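PDB 6PTM: uncharacterized protein from Bacteroides ovatus CL02T12C04, which is probably an exo-acting carrageenase of glycoside hydrolase family 42, cleaving sulfated galactans of red algae. Local coordinates for residues Pro563-Tyr568 and Glu602-Asn607; Arg585-Leu590 and Ile597-Glu602. All coordinates share one frame; numbering follows the deposited sequence.

Interaction 1. Residues Pro563-Tyr568 and Glu602-Asn607; sequences PLRIFY and EGILKN
The side chain of Arg565 bends at its second torsion (chi2 -49°) and carries its guanidinium to Ile604, while Phe567, with CG anti to the backbone N (chi1 -162°), swings its ring toward the first turn of helix 602-607. Strand 564-567 is an inner strand of the five-stranded parallel sheet. The helix follows strand 597-600 directly and leads on to strand 614-617, so it belongs to a beta-alpha-beta crossover that passes strand 564-567. The touch is light, burying 136 Å² in all. Arg565 NH1 lies 4.1 Å from Ile604 CG2, and the two side chains cross obliquely. The guanidinium spends its hydrogen bonds elsewhere, NE on Lys562 O and NH1 on Phe599 O, which pin its position beside the isoleucine. The far end of the Phe567 ring approaches the helix start, CE2 standing 4.2 Å from Glu602 N; Val631 of helix 625-636 and Val617 of strand 614-617 also touch this ring. Close by, one water accepts from Glu602 N at 3.1 Å and donates to Tyr568 O at 2.8 Å, joining Tyr568 to the amino end of the helix. Thr601 caps that end, its OG1 accepting from Ile604 N. Glu602 sends its carboxylate away from the strand: OE1 bonds Ser626 OG, and OE2 takes Lys606 NZ at 2.8 Å on its anti side. One turn along, Asn607 ND2 reaches back to Gly603 O (2.8 Å), its partner lying near the amide plane. No direct hydrogen bond spans the two segments. Strand and helix are therefore joined by loose van der Waals contacts and one bridging water, and the ion pair on the outer side of the helix is internal to it.

Interaction 2. Residues Arg585-Leu590 and Ile597-Glu602; sequences RIYEKL and IGFATE
Helix 585-590 runs roughly antiparallel to strand 597-600, at 145° between their directions and 9.3 Å at closest approach of their axes, and the backbones draw nearest at Leu590 and Ile597, with CA atoms 6.9 Å apart. This is the helix-to-strand half of a beta-alpha-beta crossover: strand 564-567 leads through helix 579-590 to strand 597-600, which lies parallel beside it at the edge of the five-stranded sheet. The strand order, 2-1-3-4-5, is that of a flavodoxin-like domain. Ile597 does most of the joining. Its CD1 tucks against the last turn of the helix, 3.8 Å from Leu590 CB and 3.6 Å from Leu590 O, while its other branch, CG2, meets Tyr587 CD1 at 3.9 Å. Tyr587 holds its ring out from the helix with CG anti to the backbone N (chi1 -179°), and crosses the isoleucine at a slant. The carbonyl oxygen of Ile597 comes up at the ring's edge, in its plane, 3.9 Å from Tyr587 CE1. At the far end of the ring the phenol OH bonds Asp455 OD2, tying the ring to helix 448-460, whose Cys451 and Met452 also touch it. An alanine in place of Ile597 would probably open a gap beside Leu590, where CD1 packs, and cost the Tyr587 ring the CG2 methyl at its CD1. All four touching residues are buried, and no hydrogen bond links the segments; they bury 225 Å² between them, mostly through apolar side chains. Phe599, two residues along the strand, completes the patch. It is also touched by Met452 and by Ile566 of the neighbouring strand. Its side chain crosses that of Tyr587 at about a right angle, with Phe599 CZ 4.1 Å from Tyr587 CD1.

How the interactions relate
Both contacts serve the same parallel sheet, where strands 564-567 and 597-600 are neighbours joined by backbone bonds such as Ile566 N to Gly598 O. Interaction 2 is nested inside the loop closed by interaction 1, and the two share Glu602, in the first turn of helix 602-607. Their centres lie 10 Å apart. Interaction 2 is the larger, and its touching residues are all buried, an aliphatic and aromatic filling between helix and sheet. Interaction 1 is smaller; its strand side is buried, but its helix has an exposed outer part. Its chemistry is more polar: a buried guanidinium and a bridging water face the helix, and an intrahelical ion pair lies on the outer side.

Interaction 1. Residues Pro563-Tyr568 and Glu602-Asn607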
loop_
_atom_site.group_PDB
_atom_site.type_symbol
_atom_site.label_atom_id
_atom_site.label_comp_id
_atom_site.label_asym_id
_atom_site.label_seq_id
_atom_site.Cartn_x
_atom_site.Cartn_y
_atom_site.Cartn_z
ATOM N N PRO A 563 -19.500 -5.725 3.530
ATOM C CA PRO A 563 -20.620 -6.001 4.431
ATOM C C PRO A 563 -20.259 -6.707 5.744
ATOM O O PRO A 563 -21.119 -6.907 6.591
ATOM C CB PRO A 563 -21.495 -6.918 3.570
ATOM C CG PRO A 563 -20.484 -7.677 2.728
ATOM C CD PRO A 563 -19.491 -6.598 2.348
ATOM N N LEU A 564 -19.033 -7.180 5.849
ATOM C CA LEU A 564 -18.531 -7.797 7.084
ATOM C C LEU A 564 -17.330 -6.969 7.519
ATOM O O LEU A 564 -16.382 -6.752 6.674
ATOM C CB LEU A 564 -18.181 -9.262 6.833
ATOM C CG LEU A 564 -19.360 -10.161 6.464
ATOM C CD1 LEU A 564 -18.858 -11.522 6.018
ATOM C CD2 LEU A 564 -20.328 -10.309 7.633
ATOM N N ARG A 565 -17.377 -6.506 8.765
ATOM C CA ARG A 565 -16.275 -5.715 9.369
ATOM C C ARG A 565 -15.665 -6.493 10.524
ATOM O O ARG A 565 -16.387 -6.830 11.482
ATOM C CB ARG A 565 -16.795 -4.357 9.829
ATOM C CG ARG A 565 -17.386 -3.530 8.706
ATOM C CD ARG A 565 -16.496 -3.433 7.473
ATOM N NE ARG A 565 -17.110 -2.476 6.565
ATOM C CZ ARG A 565 -16.871 -1.167 6.565
ATOM N NH1 ARG A 565 -15.967 -0.616 7.369
ATOM N NH2 ARG A 565 -17.466 -0.411 5.671
ATOM N N ILE A 566 -14.367 -6.736 10.450
ATOM C CA ILE A 566 -13.619 -7.388 11.550
ATOM C C ILE A 566 -13.286 -6.300 12.545
ATOM O O ILE A 566 -12.615 -5.350 12.128
ATOM C CB ILE A 566 -12.372 -8.075 10.994
ATOM C CG1 ILE A 566 -12.763 -9.207 10.053
ATOM C CG2 ILE A 566 -11.446 -8.562 12.085
ATOM C CD1 ILE A 566 -11.602 -9.718 9.295
ATOM N N PHE A 567 -13.657 -6.473 13.812
ATOM C CA PHE A 567 -13.333 -5.487 14.873
ATOM C C PHE A 567 -11.833 -5.465 15.173
ATOM O O PHE A 567 -11.215 -6.520 15.360
ATOM C CB PHE A 567 -14.105 -5.724 16.164
ATOM C CG PHE A 567 -14.098 -4.495 17.027
ATOM C CD1 PHE A 567 -13.219 -4.379 18.085
ATOM C CD2 PHE A 567 -14.893 -3.410 16.694
ATOM C CE1 PHE A 567 -13.199 -3.216 18.841
ATOM C CE2 PHE A 567 -14.824 -2.227 17.413
ATOM C CZ PHE A 567 -14.001 -2.150 18.504
ATOM N N TYR A 568 -11.255 -4.261 15.171
ATOM C CA TYR A 568 -9.821 -4.023 15.465
ATOM C C TYR A 568 -9.740 -3.024 16.621
ATOM O O TYR A 568 -10.440 -1.987 16.635
ATOM C CB TYR A 568 -9.029 -3.519 14.246
ATOM C CG TYR A 568 -7.610 -3.154 14.593
ATOM C CD1 TYR A 568 -6.649 -4.136 14.708
ATOM C CD2 TYR A 568 -7.229 -1.854 14.897
ATOM C CE1 TYR A 568 -5.361 -3.838 15.121
ATOM C CE2 TYR A 568 -5.925 -1.539 15.273
ATOM C CZ TYR A 568 -4.992 -2.539 15.416
ATOM O OH TYR A 568 -3.690 -2.289 15.770
ATOM N N GLU A 602 -13.626 1.732 17.001
ATOM C CA GLU A 602 -14.399 2.847 17.580
ATOM C C GLU A 602 -14.468 4.035 16.594
ATOM O O GLU A 602 -15.558 4.583 16.379
ATOM C CB GLU A 602 -13.785 3.287 18.906
ATOM C CG GLU A 602 -14.514 4.497 19.487
ATOM C CD GLU A 602 -14.121 4.883 20.902
ATOM O OE1 GLU A 602 -13.234 4.226 21.513
ATOM O OE2 GLU A 602 -14.695 5.876 21.378
ATOM N N GLY A 603 -13.340 4.430 16.000
ATOM C CA GLY A 603 -13.276 5.608 15.119
ATOM C C GLY A 603 -14.101 5.431 13.859
ATOM O O GLY A 603 -14.794 6.363 13.437
ATOM N N ILE A 604 -14.063 4.255 13.256
ATOM C CA ILE A 604 -14.901 3.942 12.074
ATOM C C ILE A 604 -16.386 4.000 12.466
ATOM O O ILE A 604 -17.198 4.593 11.699
ATOM C CB ILE A 604 -14.454 2.590 11.474
ATOM C CG1 ILE A 604 -13.114 2.731 10.749
ATOM C CG2 ILE A 604 -15.501 1.997 10.557
ATOM C CD1 ILE A 604 -12.418 1.406 10.422
ATOM N N LEU A 605 -16.775 3.389 13.584
ATOM C CA LEU A 605 -18.212 3.377 13.969
ATOM C C LEU A 605 -18.633 4.824 14.225
ATOM O O LEU A 605 -19.766 5.192 13.866
ATOM C CB LEU A 605 -18.442 2.488 15.198
ATOM C CG LEU A 605 -18.864 1.049 14.897
ATOM C CD1 LEU A 605 -17.845 0.353 14.015
ATOM C CD2 LEU A 605 -18.980 0.266 16.174
ATOM N N LYS A 606 -17.772 5.642 14.816
ATOM C CA LYS A 606 -18.202 7.023 15.161
ATOM C C LYS A 606 -18.194 7.937 13.938
ATOM O O LYS A 606 -18.941 8.890 13.959
ATOM C CB LYS A 606 -17.345 7.612 16.271
ATOM C CG LYS A 606 -17.574 6.879 17.575
ATOM C CD LYS A 606 -16.904 7.503 18.760
ATOM C CE LYS A 606 -17.859 7.519 19.934
ATOM N NZ LYS A 606 -17.098 7.359 21.186
ATOM N N ASN A 607 -17.368 7.692 12.931
ATOM C CA ASN A 607 -17.142 8.714 11.874
ATOM C C ASN A 607 -17.663 8.284 10.510
ATOM O O ASN A 607 -17.676 9.147 9.659
ATOM C CB ASN A 607 -15.657 9.049 11.775
ATOM C CG ASN A 607 -15.221 9.786 13.021
ATOM O OD1 ASN A 607 -15.526 10.970 13.157
ATOM N ND2 ASN A 607 -14.573 9.086 13.944
HETATM O O HOH W 1 -11.205 0.244 18.137
#

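Interaction 2. Residues Arg585-Leu590 and Ile597-Glu602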
loop_
_atom_site.group_PDB
_atom_site.type_symbol
_atom_site.label_atom_id
_atom_site.label_comp_id
_atom_site.label_asym_id
_atom_site.label_seq_id
_atom_site.Cartn_x
_atom_site.Cartn_y
_atom_site.Cartn_z
ATOM N N ARG A 585 -6.131 -14.469 10.554
ATOM C CA ARG A 585 -6.779 -15.798 10.437
ATOM C C ARG A 585 -8.256 -15.594 10.067
ATOM O O ARG A 585 -8.737 -16.292 9.136
ATOM C CB ARG A 585 -6.557 -16.634 11.706
ATOM C CG ARG A 585 -6.918 -18.111 11.544
ATOM C CD ARG A 585 -6.712 -18.964 12.815
ATOM N NE ARG A 585 -5.378 -18.688 13.333
ATOM C CZ ARG A 585 -5.106 -17.923 14.387
ATOM N NH1 ARG A 585 -6.062 -17.394 15.132
ATOM N NH2 ARG A 585 -3.848 -17.684 14.684
ATOM N N ILE A 586 -8.943 -14.626 10.691
ATOM C CA ILE A 586 -10.390 -14.393 10.453
ATOM C C ILE A 586 -10.556 -13.671 9.098
ATOM O O ILE A 586 -11.462 -14.061 8.324
ATOM C CB ILE A 586 -11.108 -13.682 11.629
ATOM C CG1 ILE A 586 -12.585 -13.441 11.310
ATOM C CG2 ILE A 586 -10.456 -12.369 12.025
ATOM C CD1 ILE A 586 -13.383 -14.677 10.871
ATOM N N TYR A 587 -9.687 -12.719 8.762
ATOM C CA TYR A 587 -9.684 -12.056 7.424
ATOM C C TYR A 587 -9.589 -13.104 6.316
ATOM O O TYR A 587 -10.404 -13.089 5.393
ATOM C CB TYR A 587 -8.495 -11.106 7.279
ATOM C CG TYR A 587 -8.431 -10.380 5.966
ATOM C CD1 TYR A 587 -9.292 -9.333 5.677
ATOM C CD2 TYR A 587 -7.555 -10.785 4.973
ATOM C CE1 TYR A 587 -9.253 -8.671 4.454
ATOM C CE2 TYR A 587 -7.492 -10.128 3.746
ATOM C CZ TYR A 587 -8.326 -9.053 3.495
ATOM O OH TYR A 587 -8.261 -8.417 2.311
ATOM N N GLU A 588 -8.580 -13.973 6.389
ATOM C CA GLU A 588 -8.334 -15.061 5.392
ATOM C C GLU A 588 -9.569 -15.972 5.301
ATOM O O GLU A 588 -9.983 -16.380 4.181
ATOM C CB GLU A 588 -7.107 -15.846 5.833
ATOM C CG GLU A 588 -6.744 -17.004 4.942
ATOM C CD GLU A 588 -5.466 -17.696 5.377
ATOM O OE1 GLU A 588 -5.372 -18.087 6.572
ATOM O OE2 GLU A 588 -4.580 -17.865 4.527
ATOM N N LYS A 589 -10.143 -16.292 6.451
ATOM C CA LYS A 589 -11.323 -17.173 6.541
ATOM C C LYS A 589 -12.483 -16.549 5.774
ATOM O O LYS A 589 -13.206 -17.295 5.155
ATOM C CB LYS A 589 -11.656 -17.438 8.012
ATOM C CG LYS A 589 -12.723 -18.481 8.212
ATOM C CD LYS A 589 -12.238 -19.860 7.792
ATOM C CE LYS A 589 -13.164 -20.963 8.229
ATOM N NZ LYS A 589 -12.577 -22.269 7.836
ATOM N N LEU A 590 -12.633 -15.219 5.783
ATOM C CA LEU A 590 -13.815 -14.551 5.200
ATOM C C LEU A 590 -13.558 -14.087 3.754
ATOM O O LEU A 590 -14.515 -13.816 3.087
ATOM C CB LEU A 590 -14.218 -13.358 6.075
ATOM C CG LEU A 590 -14.669 -13.653 7.507
ATOM C CD1 LEU A 590 -15.030 -12.344 8.202
ATOM C CD2 LEU A 590 -15.831 -14.636 7.550
ATOM N N ILE A 597 -14.047 -7.719 2.359
ATOM C CA ILE A 597 -13.987 -7.812 3.839
ATOM C C ILE A 597 -13.317 -6.547 4.384
ATOM O O ILE A 597 -12.235 -6.209 3.905
ATOM C CB ILE A 597 -13.258 -9.089 4.292
ATOM C CG1 ILE A 597 -13.914 -10.329 3.672
ATOM C CG2 ILE A 597 -13.203 -9.174 5.805
ATOM C CD1 ILE A 597 -15.383 -10.468 3.968
ATOM N N GLY A 598 -13.956 -5.869 5.347
ATOM C CA GLY A 598 -13.387 -4.645 5.925
ATOM C C GLY A 598 -13.212 -4.747 7.396
ATOM O O GLY A 598 -13.276 -5.888 7.943
ATOM N N PHE A 599 -12.959 -3.588 8.013
ATOM C CA PHE A 599 -12.633 -3.501 9.447
ATOM C C PHE A 599 -13.590 -2.531 10.130
ATOM O O PHE A 599 -14.175 -1.673 9.487
ATOM C CB PHE A 599 -11.161 -3.118 9.648
ATOM C CG PHE A 599 -10.257 -4.247 9.253
ATOM C CD1 PHE A 599 -9.939 -5.235 10.166
ATOM C CD2 PHE A 599 -9.864 -4.401 7.939
ATOM C CE1 PHE A 599 -9.169 -6.320 9.788
ATOM C CE2 PHE A 599 -9.101 -5.485 7.554
ATOM C CZ PHE A 599 -8.730 -6.429 8.488
ATOM N N ALA A 600 -13.728 -2.718 11.436
ATOM C CA ALA A 600 -14.464 -1.819 12.353
ATOM C C ALA A 600 -13.529 -1.471 13.494
ATOM O O ALA A 600 -12.759 -2.333 13.922
ATOM C CB ALA A 600 -15.726 -2.461 12.882
ATOM N N THR A 601 -13.614 -0.230 13.942
ATOM C CA THR A 601 -12.972 0.291 15.159
ATOM C C THR A 601 -13.969 1.219 15.833
ATOM O O THR A 601 -14.958 1.625 15.186
ATOM C CB THR A 601 -11.715 1.109 14.817
ATOM O OG1 THR A 601 -12.127 2.238 14.046
ATOM C CG2 THR A 601 -10.683 0.320 14.060
ATOM N N GLU A 602 -13.626 1.732 17.001
ATOM C CA GLU A 602 -14.399 2.847 17.580
ATOM C C GLU A 602 -14.468 4.035 16.594
ATOM O O GLU A 602 -15.558 4.583 16.379
ATOM C CB GLU A 602 -13.785 3.287 18.906
ATOM C CG GLU A 602 -14.514 4.497 19.487
ATOM C CD GLU A 602 -14.121 4.883 20.902
ATOM O OE1 GLU A 602 -13.234 4.226 21.513
ATOM O OE2 GLU A 602 -14.695 5.876 21.378
#